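Local coordinates for protein lipocalin AI-4 (Rhodnius prolixus, PDB 5H9N) that binds the cysteinyl leukotriene C4 inside a lipocalin barrel, and probably captures such host mediators for a blood-feeding insect, at residues Gly29-Thr34 and Val98-Ala103; Ser52-Asn57 and Gly77-Gln82; Gly112-Gly115 and Pro119-Asn122. The protein carries 1 engineered substitution. One frame throughout, in Å; residues are numbered along the deposited sequence.

Interaction 1: Gly29-Thr34 and Val98-Ala103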
# COMPACT_ATOMS: atom_id res chain seq x y z
N GLY A 29 3.12 12.68 -6.53
CA GLY A 29 2.08 13.32 -5.74
C GLY A 29 1.82 12.67 -4.39
O GLY A 29 2.64 11.91 -3.88
N ASP A 30 0.67 13.00 -3.81
CA ASP A 30 0.23 12.50 -2.51
C ASP A 30 -0.86 11.47 -2.67
O ASP A 30 -1.72 11.59 -3.54
CB ASP A 30 -0.30 13.63 -1.64
CG ASP A 30 0.76 14.62 -1.23
OD1 ASP A 30 1.94 14.25 -1.22
OD2 ASP A 30 0.41 15.78 -0.91
N TRP A 31 -0.84 10.47 -1.78
CA TRP A 31 -1.90 9.47 -1.71
C TRP A 31 -2.39 9.38 -0.26
O TRP A 31 -1.58 9.17 0.63
CB TRP A 31 -1.38 8.10 -2.14
CG TRP A 31 -1.17 7.88 -3.61
CD1 TRP A 31 0.02 7.82 -4.27
CD2 TRP A 31 -2.19 7.63 -4.59
NE1 TRP A 31 -0.19 7.55 -5.61
CE2 TRP A 31 -1.54 7.43 -5.83
CE3 TRP A 31 -3.59 7.56 -4.54
CZ2 TRP A 31 -2.24 7.17 -7.00
CZ3 TRP A 31 -4.28 7.30 -5.70
CH2 TRP A 31 -3.61 7.09 -6.91
N TYR A 32 -3.70 9.48 -0.03
CA TYR A 32 -4.28 9.31 1.30
C TYR A 32 -4.76 7.88 1.46
O TYR A 32 -5.45 7.35 0.59
CB TYR A 32 -5.45 10.28 1.52
CG TYR A 32 -5.04 11.72 1.48
CD1 TYR A 32 -4.93 12.39 0.27
CD2 TYR A 32 -4.73 12.41 2.65
CE1 TYR A 32 -4.53 13.72 0.22
CE2 TYR A 32 -4.33 13.74 2.61
CZ TYR A 32 -4.24 14.37 1.39
OH TYR A 32 -3.84 15.69 1.31
N LEU A 33 -4.40 7.26 2.59
CA LEU A 33 -4.86 5.91 2.88
C LEU A 33 -6.25 6.00 3.50
O LEU A 33 -6.39 6.29 4.70
CB LEU A 33 -3.85 5.21 3.80
CG LEU A 33 -4.21 3.80 4.27
CD1 LEU A 33 -4.67 2.93 3.11
CD2 LEU A 33 -3.02 3.15 4.99
N THR A 34 -7.29 5.81 2.71
CA THR A 34 -8.64 6.08 3.21
C THR A 34 -9.38 4.85 3.74
O THR A 34 -10.28 4.99 4.55
CB THR A 34 -9.50 6.76 2.12
OG1 THR A 34 -9.58 5.92 0.96
CG2 THR A 34 -8.91 8.08 1.70
N VAL A 98 -2.46 -3.34 -7.13
CA VAL A 98 -3.38 -4.27 -7.75
C VAL A 98 -4.14 -3.62 -8.90
O VAL A 98 -4.27 -4.20 -9.97
CB VAL A 98 -4.35 -4.85 -6.70
CG1 VAL A 98 -5.33 -5.81 -7.34
CG2 VAL A 98 -3.57 -5.54 -5.58
N GLU A 99 -4.65 -2.42 -8.66
CA GLU A 99 -5.43 -1.69 -9.65
C GLU A 99 -5.33 -0.21 -9.34
O GLU A 99 -5.44 0.16 -8.18
CB GLU A 99 -6.89 -2.13 -9.63
CG GLU A 99 -7.22 -3.44 -10.30
CD GLU A 99 -7.58 -3.26 -11.76
OE1 GLU A 99 -8.79 -3.29 -12.07
OE2 GLU A 99 -6.66 -3.09 -12.58
N THR A 100 -5.14 0.64 -10.35
CA THR A 100 -5.14 2.08 -10.12
C THR A 100 -5.51 2.82 -11.38
O THR A 100 -5.24 2.32 -12.47
CB THR A 100 -3.76 2.60 -9.61
OG1 THR A 100 -3.84 4.00 -9.34
CG2 THR A 100 -2.68 2.36 -10.64
N ASP A 101 -6.14 3.99 -11.24
CA ASP A 101 -6.35 4.86 -12.40
C ASP A 101 -5.42 6.07 -12.30
O ASP A 101 -5.53 7.01 -13.09
CB ASP A 101 -7.82 5.28 -12.52
CG ASP A 101 -8.26 6.31 -11.48
OD1 ASP A 101 -7.57 6.47 -10.46
OD2 ASP A 101 -9.31 6.94 -11.70
N TYR A 102 -4.51 6.04 -11.33
CA TYR A 102 -3.45 7.04 -11.10
C TYR A 102 -3.95 8.40 -10.62
O TYR A 102 -3.33 9.01 -9.75
CB TYR A 102 -2.59 7.22 -12.36
CG TYR A 102 -2.04 5.92 -12.89
CD1 TYR A 102 -0.95 5.31 -12.29
CD2 TYR A 102 -2.63 5.30 -13.99
CE1 TYR A 102 -0.46 4.11 -12.77
CE2 TYR A 102 -2.14 4.10 -14.47
CZ TYR A 102 -1.05 3.52 -13.86
OH TYR A 102 -0.57 2.32 -14.35
N ALA A 103 -5.05 8.88 -11.18
CA ALA A 103 -5.57 10.21 -10.89
C ALA A 103 -6.57 10.26 -9.73
O ALA A 103 -6.87 11.34 -9.23
CB ALA A 103 -6.22 10.77 -12.14

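Interaction 2: Ser52-Asn57 and Gly77-Gln82. With LTX ((5~{S},6~{R},7~{E},9~{E},11~{Z},14~{Z})-6-[(2~{R})-2-[[(4~{S})-4-azanyl-5-oxidanyl-5-oxidanylidene-pentanoyl]amino]-3-( 2-hydroxy-2-oxoethylamino)-3-oxidanylidene-propyl]sulfanyl-5-oxidanyl-icosa-7,9,11,14-tetraenoic acid), chain B.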
# COMPACT_ATOMS: atom_id res chain seq x y z
N SER A 52 11.05 11.23 -6.15
CA SER A 52 11.80 10.47 -7.14
C SER A 52 12.42 9.22 -6.56
O SER A 52 12.66 9.14 -5.35
CB SER A 52 12.93 11.32 -7.74
OG SER A 52 12.46 12.56 -8.21
N ASN A 53 12.70 8.26 -7.43
CA ASN A 53 13.44 7.06 -7.07
C ASN A 53 12.81 6.28 -5.94
O ASN A 53 13.51 5.77 -5.06
CB ASN A 53 14.88 7.42 -6.71
CG ASN A 53 15.61 8.08 -7.85
OD1 ASN A 53 15.46 7.69 -9.01
ND2 ASN A 53 16.40 9.10 -7.54
N LEU A 54 11.48 6.20 -5.97
CA LEU A 54 10.73 5.36 -5.05
C LEU A 54 10.96 5.74 -3.59
O LEU A 54 10.99 4.87 -2.72
CB LEU A 54 11.09 3.89 -5.27
CG LEU A 54 10.93 3.38 -6.70
CD1 LEU A 54 11.49 1.96 -6.86
CD2 LEU A 54 9.47 3.46 -7.14
N GLN A 55 11.11 7.03 -3.33
CA GLN A 55 11.16 7.49 -1.95
C GLN A 55 9.76 7.89 -1.49
O GLN A 55 8.96 8.44 -2.25
CB GLN A 55 12.11 8.68 -1.79
CG GLN A 55 13.52 8.42 -2.28
CD GLN A 55 14.18 7.23 -1.62
OE1 GLN A 55 14.47 7.25 -0.42
NE2 GLN A 55 14.42 6.18 -2.40
N LEU A 56 9.45 7.63 -0.22
CA LEU A 56 8.20 8.13 0.31
C LEU A 56 8.31 8.47 1.78
O LEU A 56 9.22 8.02 2.49
CB LEU A 56 7.05 7.16 0.04
CG LEU A 56 7.09 5.70 0.47
CD1 LEU A 56 6.50 5.54 1.85
CD2 LEU A 56 6.31 4.87 -0.53
N ASN A 57 7.41 9.35 2.19
CA ASN A 57 7.29 9.80 3.56
C ASN A 57 5.84 9.66 3.97
O ASN A 57 4.96 9.92 3.16
CB ASN A 57 7.72 11.27 3.70
CG ASN A 57 9.18 11.50 3.38
OD1 ASN A 57 9.91 10.59 2.99
ND2 ASN A 57 9.62 12.74 3.53
N GLY A 77 5.62 -6.75 -10.26
CA GLY A 77 4.70 -5.80 -9.67
C GLY A 77 5.01 -5.43 -8.23
O GLY A 77 4.49 -4.44 -7.72
N PHE A 78 5.87 -6.21 -7.58
CA PHE A 78 6.16 -5.96 -6.17
C PHE A 78 7.34 -5.03 -5.95
O PHE A 78 8.33 -5.03 -6.71
CB PHE A 78 6.39 -7.27 -5.42
CG PHE A 78 5.12 -7.90 -4.91
CD1 PHE A 78 4.37 -8.72 -5.72
CD2 PHE A 78 4.67 -7.64 -3.62
CE1 PHE A 78 3.18 -9.28 -5.24
CE2 PHE A 78 3.50 -8.18 -3.16
CZ PHE A 78 2.76 -9.01 -3.96
N TYR A 79 7.22 -4.27 -4.87
CA TYR A 79 8.25 -3.36 -4.39
C TYR A 79 8.59 -3.70 -2.96
O TYR A 79 7.72 -4.11 -2.18
CB TYR A 79 7.76 -1.91 -4.48
CG TYR A 79 7.61 -1.45 -5.91
CD1 TYR A 79 6.46 -1.74 -6.63
CD2 TYR A 79 8.63 -0.77 -6.55
CE1 TYR A 79 6.33 -1.35 -7.94
CE2 TYR A 79 8.51 -0.37 -7.86
CZ TYR A 79 7.36 -0.65 -8.55
OH TYR A 79 7.24 -0.26 -9.86
N SER A 80 9.86 -3.52 -2.60
CA SER A 80 10.33 -3.63 -1.23
C SER A 80 10.68 -2.24 -0.73
O SER A 80 11.43 -1.51 -1.40
CB SER A 80 11.55 -4.54 -1.14
OG SER A 80 12.12 -4.54 0.15
N PHE A 81 10.14 -1.86 0.42
CA PHE A 81 10.44 -0.58 1.03
C PHE A 81 11.18 -0.77 2.33
O PHE A 81 10.71 -1.49 3.22
CB PHE A 81 9.16 0.23 1.24
CG PHE A 81 8.64 0.83 -0.02
CD1 PHE A 81 9.08 2.07 -0.45
CD2 PHE A 81 7.74 0.14 -0.83
CE1 PHE A 81 8.62 2.62 -1.63
CE2 PHE A 81 7.26 0.70 -2.01
CZ PHE A 81 7.72 1.94 -2.41
N GLN A 82 12.33 -0.11 2.43
CA GLN A 82 13.10 -0.08 3.65
C GLN A 82 12.77 1.21 4.37
O GLN A 82 13.01 2.29 3.84
CB GLN A 82 14.59 -0.16 3.35
CG GLN A 82 15.45 -0.41 4.57
CD GLN A 82 15.04 -1.67 5.30
OE1 GLN A 82 14.70 -2.68 4.67
NE2 GLN A 82 15.08 -1.63 6.63
O2 LTX B . -0.07 -3.74 5.98
C1 LTX B . -0.87 -3.57 6.93
O1 LTX B . -1.67 -2.61 6.97
C2 LTX B . -0.86 -4.57 8.06
C3 LTX B . -0.22 -3.94 9.29
C4 LTX B . 1.07 -3.21 8.91
C5 LTX B . 1.86 -2.82 10.15
O3 LTX B . 1.20 -1.76 10.85
C6 LTX B . 3.28 -2.39 9.80
C7 LTX B . 3.29 -1.13 8.94
C8 LTX B . 3.74 -1.12 7.68
C9 LTX B . 3.74 0.12 6.90
C10 LTX B . 4.38 0.28 5.73
C11 LTX B . 4.34 1.57 5.03
C12 LTX B . 4.89 1.86 3.85
C13 LTX B . 5.69 0.90 2.98
C14 LTX B . 4.78 -0.02 2.19
C15 LTX B . 4.11 0.35 1.10
C16 LTX B . 4.21 1.75 0.54
C17 LTX B . 2.86 2.16 -0.05
C18 LTX B . 3.01 3.48 -0.81
C19 LTX B . 1.66 4.09 -1.16
C20 LTX B . 1.84 5.38 -1.94
O32 LTX B . 3.94 3.87 11.35
C21 LTX B . 4.23 2.67 11.24
O31 LTX B . 3.49 1.84 10.67
CA3 LTX B . 5.52 2.19 11.83
N3 LTX B . 5.70 0.77 11.57
C22 LTX B . 6.60 0.01 12.20
O33 LTX B . 7.33 0.48 13.06
CA2 LTX B . 6.71 -1.45 11.85
CB2 LTX B . 5.75 -1.86 10.74
SG2 LTX B . 4.12 -2.14 11.35
N2 LTX B . 6.56 -2.27 13.03
CD1 LTX B . 7.43 -3.23 13.33
OE1 LTX B . 8.17 -3.73 12.50
CG1 LTX B . 7.41 -3.65 14.78
CB1 LTX B . 8.17 -4.95 14.98
CA1 LTX B . 7.72 -5.61 16.29
N1 LTX B . 6.25 -5.67 16.33
C23 LTX B . 8.22 -4.83 17.47
O11 LTX B . 7.38 -4.42 18.30
O12 LTX B . 9.45 -4.63 17.58

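Interaction 3: Gly112-Gly115 and Pro119-Asn122. Engineered in segment 112-115: Ala114 (natural residue Tyr). With LTX ((5~{S},6~{R},7~{E},9~{E},11~{Z},14~{Z})-6-[(2~{R})-2-[[(4~{S})-4-azanyl-5-oxidanyl-5-oxidanylidene-pentanoyl]amino]-3-( 2-hydroxy-2-oxoethylamino)-3-oxidanylidene-propyl]sulfanyl-5-oxidanyl-icosa-7,9,11,14-tetraenoic acid), chain B.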
# COMPACT_ATOMS: atom_id res chain seq x y z
N GLY A 112 4.38 -7.80 5.16
CA GLY A 112 5.70 -7.74 5.73
C GLY A 112 5.75 -8.33 7.12
O GLY A 112 4.71 -8.55 7.76
N LEU A 113 6.96 -8.59 7.59
CA LEU A 113 7.16 -9.03 8.95
C LEU A 113 7.03 -7.84 9.89
O LEU A 113 7.59 -6.77 9.63
CB LEU A 113 8.53 -9.69 9.11
CG LEU A 113 8.81 -10.90 8.21
CD1 LEU A 113 10.16 -11.51 8.57
CD2 LEU A 113 7.70 -11.94 8.32
N ALA A 114 6.28 -8.01 10.97
CA ALA A 114 6.04 -6.91 11.90
C ALA A 114 5.83 -7.41 13.32
O ALA A 114 4.86 -7.04 13.98
CB ALA A 114 4.85 -6.08 11.45
N GLY A 115 6.75 -8.26 13.78
CA GLY A 115 6.69 -8.75 15.15
C GLY A 115 6.67 -10.26 15.26
O GLY A 115 6.69 -10.81 16.37
N PRO A 119 4.17 -13.15 8.39
CA PRO A 119 3.95 -11.77 7.95
C PRO A 119 2.51 -11.35 8.16
O PRO A 119 1.61 -12.19 8.16
CB PRO A 119 4.30 -11.81 6.46
CG PRO A 119 4.13 -13.23 6.06
CD PRO A 119 4.46 -14.06 7.27
N LYS A 120 2.31 -10.06 8.35
CA LYS A 120 0.98 -9.46 8.34
C LYS A 120 0.74 -8.87 6.97
O LYS A 120 1.66 -8.32 6.36
CB LYS A 120 0.86 -8.34 9.38
CG LYS A 120 0.91 -8.77 10.82
CD LYS A 120 0.64 -7.55 11.70
CE LYS A 120 0.66 -7.91 13.16
NZ LYS A 120 0.33 -6.72 14.00
N ASP A 121 -0.48 -8.96 6.48
CA ASP A 121 -0.77 -8.34 5.19
C ASP A 121 -2.08 -7.58 5.24
O ASP A 121 -2.77 -7.56 6.28
CB ASP A 121 -0.74 -9.38 4.04
CG ASP A 121 -1.84 -10.40 4.10
OD1 ASP A 121 -2.73 -10.32 4.98
OD2 ASP A 121 -1.83 -11.29 3.22
N ASN A 122 -2.42 -6.92 4.15
CA ASN A 122 -3.59 -6.06 4.11
C ASN A 122 -3.86 -5.69 2.67
O ASN A 122 -2.95 -5.73 1.82
CB ASN A 122 -3.37 -4.81 4.95
CG ASN A 122 -4.64 -4.32 5.61
OD1 ASN A 122 -5.75 -4.72 5.26
ND2 ASN A 122 -4.48 -3.43 6.59
O2 LTX B . -0.07 -3.74 5.98
C1 LTX B . -0.87 -3.57 6.93
O1 LTX B . -1.67 -2.61 6.97
C2 LTX B . -0.86 -4.57 8.06
C3 LTX B . -0.22 -3.94 9.29
C4 LTX B . 1.07 -3.21 8.91
C5 LTX B . 1.86 -2.82 10.15
O3 LTX B . 1.20 -1.76 10.85
C6 LTX B . 3.28 -2.39 9.80
C7 LTX B . 3.29 -1.13 8.94
C8 LTX B . 3.74 -1.12 7.68
C9 LTX B . 3.74 0.12 6.90
C10 LTX B . 4.38 0.28 5.73
C11 LTX B . 4.34 1.57 5.03
C12 LTX B . 4.89 1.86 3.85
C13 LTX B . 5.69 0.90 2.98
C14 LTX B . 4.78 -0.02 2.19
C15 LTX B . 4.11 0.35 1.10
C16 LTX B . 4.21 1.75 0.54
C17 LTX B . 2.86 2.16 -0.05
C18 LTX B . 3.01 3.48 -0.81
C19 LTX B . 1.66 4.09 -1.16
C20 LTX B . 1.84 5.38 -1.94
O32 LTX B . 3.94 3.87 11.35
C21 LTX B . 4.23 2.67 11.24
O31 LTX B . 3.49 1.84 10.67
CA3 LTX B . 5.52 2.19 11.83
N3 LTX B . 5.70 0.77 11.57
C22 LTX B . 6.60 0.01 12.20
O33 LTX B . 7.33 0.48 13.06
CA2 LTX B . 6.71 -1.45 11.85
CB2 LTX B . 5.75 -1.86 10.74
SG2 LTX B . 4.12 -2.14 11.35
N2 LTX B . 6.56 -2.27 13.03
CD1 LTX B . 7.43 -3.23 13.33
OE1 LTX B . 8.17 -3.73 12.50
CG1 LTX B . 7.41 -3.65 14.78
CB1 LTX B . 8.17 -4.95 14.98
CA1 LTX B . 7.72 -5.61 16.29
N1 LTX B . 6.25 -5.67 16.33
C23 LTX B . 8.22 -4.83 17.47
O11 LTX B . 7.38 -4.42 18.30
O12 LTX B . 9.45 -4.63 17.58

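Interaction 1: Gly29-Thr34 and Val98-Ala103
Two sequence signatures of the lipocalins meet here, Gly-X-Trp at Gly29-Trp31 and Thr-Asp-Tyr at Thr100-Tyr102. The touch is made by the six-membered ring of Trp31. Its CH2 lies 3.4 Å from the carbonyl O of Tyr102, and its CZ2 is 3.5 Å from the same O. The oxygen comes in obliquely. Thr100 approaches the same corner of the ring, with OG1 at 3.9 Å from Trp31 CH2, and the two side chains cross at about a right angle. Trp31 reaches across because its CG sits anti to the carbonyl carbon (chi1 -75°), which carries the far end of the indole toward the turn.

The turn is held from within. Tyr102 N donates to Thr100 OG1 at 2.9 Å with an N-H...O angle of 155°, an ST turn whose hydroxyl also bonds Tyr105 O. Thr100 CG2 rests on one face of the Tyr102 ring, offset toward its rim.

Arg128 ties both sides together: it makes a cation-pi contact with Trp31, while its NE bonds Tyr102 O and its NH1 bonds Asp30 O. Trp31 NE1 is satisfied by Phe26 O, and the Phe26 ring stacks on the indole. The ring of Trp31 is also part of the pocket, about 4 Å from the bound leukotriene. Such a tryptophan, in cation-pi contact with an arginine and touching the Thr-Asp-Tyr turn, is typical of the conserved structural core at the closed end of a lipocalin barrel.

Interaction 2: Ser52-Asn57 and Gly77-Gln82
Phe81 reaches from its strand to Leu54 and Leu56. Phe81 CB starts beside the tail of leukotriene C4 (LTX), 3.9 Å from its C13. With CG anti to the carbonyl carbon (chi1 -76°), the ring then projects toward Ser52-Asn57. On one flank Phe81 CD2 runs along the tail, 4.1 Å from LTX C15. LTX C16 sits over one face of the ring, offset toward its rim. On the other flank CE1 has two partners. Leu54 O lies at the ring edge, near its plane, 3.4 Å from Phe81 CE1. Leu56 CD2 is also 3.4 Å from Phe81 CE1, but comes in obliquely. The tip atom of Phe81, CZ, meets Leu56 CD2 again, at 3.8 Å.

Leu56 CD2 thus touches ring and ligand together, since it also packs 3.6 Å from LTX C18. Farther along, Leu54 CD1 abuts the edge of the Tyr79 ring, 3.9 Å from Tyr79 CE2. Phe27 packs against Leu54 and Phe81, and meets Tyr79 edge-to-face.

Leu54 belongs to a type I' turn, Ser52 to Gln55. Gln55 NE2 bonds Asn53 O at 2.8 Å, braces the turn, and also bonds Ser68 OG. Apolar side chains of neighbouring strands and their turns that line a fatty tail, as Leu56 and Phe81 do here, are typical of the lipocalin calyx.

Interaction 3: Gly112-Gly115 and Pro119-Asn122
The ring of Pro119 has the side chain of Leu113 over one of its faces and a carbonyl at its edge. Leu113 CD2 stands over that face, 3.7 Å from Pro119 N and 3.9 Å from Pro119 CB. Gly112 O comes in at the CA-CB edge, 3.5 Å from Pro119 CB. The proline packs on Cys111 and Cys10, which form a disulfide with each other.

Gly112 and Lys120 form an antiparallel hydrogen-bonded pair. Gly112 N donates to Lys120 O at 3.0 Å. Lys120 N returns a bond to Gly112 O at 2.9 Å. The Lys120 chain is fully extended beyond CG and passes loosely alongside Ala114.

Ala114 is an engineered residue, tyrosine in the natural protein. Its CB is 4.0 Å from the thioether sulfur SG2 of the ligand, leukotriene C4 (LTX). The carbonyl O of Ala114 accepts from the alpha-amino nitrogen N1 of the gamma-glutamyl group of LTX at 3.1 Å. At the other end of the contact, the amide of Asn122 bonds the fatty-acid carboxylate of the ligand. Asn122 ND2 donates to LTX O1 at 3.0 Å and is nearly straight (169°). The amide oxygen of Asn122 is held by Asp38 N, which helps fix how the amide is turned.

Asp121 pairs with Arg37 in a salt bridge and with Tyr109 OH. The chemistry implies that the hairpin grips polar groups at two separate points of the ligand: a backbone carbonyl takes the amine, which is probably charged, and a neutral side-chain amide takes the fatty-acid carboxylate.

In the fold
All three contacts belong to one curled antiparallel sheet. Interaction 2 is nested along the chain inside the loop closed by interaction 1, and interaction 3 follows both. The centres of interactions 1 and 2 lie about 14 Å apart, those of 2 and 3 about 17 Å, and those of 1 and 3 about 21 Å, on opposite sides of the chain's centre. Strand 78-85 neighbours strand 90-100, and strand 30-36 neighbours strand 120-127. The segments lie on or beside strands of the same sheet, which curls into the barrel. None touches another directly. The leukotriene links them instead: its tail runs past interaction 2 toward interaction 1, and two of its polar groups are hydrogen-bonded at interaction 3.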